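Long-range contact in BLUF domain-containing protein (Acinetobacter baumannii, PDB 6W72), which probably senses blue light through a bound flavin, as other members of the BLUF photoreceptor family do: residues G37-L42 / C52-Q57. Numbering follows the deposited sequence.
Sequences GICGVL and CLEGEQ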
loop_
_atom_site.group_PDB
_atom_site.type_symbol
_atom_site.label_atom_id
_atom_site.label_comp_id
_atom_site.label_asym_id
_atom_site.label_seq_id
_atom_site.Cartn_x
_atom_site.Cartn_y
_atom_site.Cartn_z
ATOM N N GLY A 37 -10.778 9.811 -8.012
ATOM C CA GLY A 37 -10.871 10.302 -6.626
ATOM C C GLY A 37 -10.301 9.321 -5.598
ATOM O O GLY A 37 -10.859 9.245 -4.475
ATOM N N ILE A 38 -9.215 8.613 -5.936
ATOM C CA ILE A 38 -8.520 7.674 -5.003
ATOM C C ILE A 38 -7.138 8.237 -4.694
ATOM O O ILE A 38 -6.507 8.866 -5.574
ATOM C CB ILE A 38 -8.462 6.254 -5.578
ATOM C CG1 ILE A 38 -9.880 5.719 -5.781
ATOM C CG2 ILE A 38 -7.629 5.332 -4.689
ATOM C CD1 ILE A 38 -9.950 4.649 -6.777
ATOM N N CYS A 39 -6.737 8.081 -3.452
ATOM C CA CYS A 39 -5.375 8.389 -2.998
ATOM C C CYS A 39 -4.908 7.216 -2.129
ATOM O O CYS A 39 -5.709 6.302 -1.843
ATOM C CB CYS A 39 -5.371 9.736 -2.297
ATOM S SG CYS A 39 -6.316 9.680 -0.760
ATOM N N GLY A 40 -3.669 7.272 -1.675
ATOM C CA GLY A 40 -3.118 6.219 -0.819
ATOM C C GLY A 40 -1.631 6.076 -0.914
ATOM O O GLY A 40 -0.946 7.008 -1.363
ATOM N N VAL A 41 -1.152 4.906 -0.488
ATOM C CA VAL A 41 0.295 4.612 -0.417
ATOM C C VAL A 41 0.512 3.156 -0.815
ATOM O O VAL A 41 -0.281 2.270 -0.430
ATOM C CB VAL A 41 0.867 4.955 0.974
ATOM C CG1 VAL A 41 0.183 4.191 2.097
ATOM C CG2 VAL A 41 2.371 4.747 1.026
ATOM N N LEU A 42 1.572 2.947 -1.585
ATOM C CA LEU A 42 2.115 1.639 -1.969
ATOM C C LEU A 42 3.510 1.516 -1.363
ATOM O O LEU A 42 4.429 2.315 -1.709
ATOM C CB LEU A 42 2.145 1.528 -3.486
ATOM C CG LEU A 42 2.681 0.185 -3.995
ATOM C CD1 LEU A 42 1.755 -0.945 -3.581
ATOM C CD2 LEU A 42 2.868 0.159 -5.488
ATOM N N CYS A 52 -2.543 0.833 0.762
ATOM C CA CYS A 52 -3.721 1.452 1.405
ATOM C C CYS A 52 -4.380 2.352 0.355
ATOM O O CYS A 52 -3.698 3.188 -0.242
ATOM C CB CYS A 52 -3.269 2.183 2.660
ATOM S SG CYS A 52 -4.444 3.463 3.177
ATOM N N LEU A 53 -5.653 2.099 0.076
ATOM C CA LEU A 53 -6.496 2.894 -0.833
ATOM C C LEU A 53 -7.530 3.684 -0.018
ATOM O O LEU A 53 -8.164 3.106 0.839
ATOM C CB LEU A 53 -7.214 1.933 -1.765
ATOM C CG LEU A 53 -6.328 1.043 -2.639
ATOM C CD1 LEU A 53 -7.206 0.053 -3.384
ATOM C CD2 LEU A 53 -5.511 1.889 -3.615
ATOM N N GLU A 54 -7.664 4.963 -0.297
ATOM C CA GLU A 54 -8.640 5.857 0.384
ATOM C C GLU A 54 -9.545 6.461 -0.672
ATOM O O GLU A 54 -9.034 6.946 -1.692
ATOM C CB GLU A 54 -7.957 6.993 1.131
ATOM C CG GLU A 54 -7.118 6.525 2.280
ATOM C CD GLU A 54 -6.471 7.702 2.999
ATOM O OE1 GLU A 54 -6.227 8.714 2.341
ATOM O OE2 GLU A 54 -6.254 7.596 4.215
ATOM N N GLY A 55 -10.856 6.409 -0.453
ATOM C CA GLY A 55 -11.806 7.048 -1.373
ATOM C C GLY A 55 -13.197 6.540 -1.103
ATOM O O GLY A 55 -13.365 5.945 -0.037
ATOM N N GLU A 56 -14.124 6.780 -2.035
ATOM C CA GLU A 56 -15.522 6.293 -1.867
ATOM C C GLU A 56 -15.531 4.763 -1.943
ATOM O O GLU A 56 -14.787 4.164 -2.760
ATOM C CB GLU A 56 -16.476 6.951 -2.859
ATOM C CG GLU A 56 -17.934 6.585 -2.621
ATOM C CD GLU A 56 -18.425 5.437 -3.479
ATOM O OE1 GLU A 56 -17.906 5.299 -4.604
ATOM O OE2 GLU A 56 -19.288 4.671 -3.017
ATOM N N GLN A 57 -16.365 4.156 -1.110
ATOM C CA GLN A 57 -16.345 2.699 -0.868
ATOM C C GLN A 57 -16.459 1.931 -2.191
ATOM O O GLN A 57 -15.653 0.999 -2.410
ATOM C CB GLN A 57 -17.436 2.327 0.134
ATOM C CG GLN A 57 -17.309 0.882 0.578
ATOM C CD GLN A 57 -18.293 0.493 1.649
ATOM O OE1 GLN A 57 -19.416 0.996 1.704
ATOM N NE2 GLN A 57 -17.865 -0.416 2.505
HETATM O O HOH W 1 -13.355 8.756 -3.995
#
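Cys39 and Glu54, then Val41 and Cys52, form two hydrogen-bonded pairs of the antiparallel hairpin 39-45/48-54, whose strand segments run at 175° to each other. Each pair is joined by two backbone bonds; the shortest links Glu54 N to Cys39 O at 2.8 Å. Between them lies the non-hydrogen-bonded pair Gly40-Leu53, and Gly40 CA approaches Cys52 O at 3.1 Å in a CA-H...O contact. Beyond Cys39 and Glu54, a water donates to Gly37 O (2.6 Å) and accepts from Glu56 N.

On one face, Cys39 SG sits between its own backbone N and carbonyl carbon (chi1 67°), which brings it alongside the Glu54 chain, 3.7 Å from Glu54 CB and 3.2 Å from Glu54 OE1. The Glu54 carboxylate is gripped beyond the hairpin by a salt bridge to Arg4 and by the backbone N atoms of Ser88 and Phe89. Val41 CG1 meets Cys52 CB on this same face. Leu53 lies on the opposite face, where its CD2 meets Ile38 CG2 at 4.2 Å, and both side chains pack against helix 57-68. One face of this BLUF-fold hairpin thus carries a buried carboxylate, probably kept ionised by its donors, beside the Val41-Cys52 contact, while from the other Leu53 reaches the FMN.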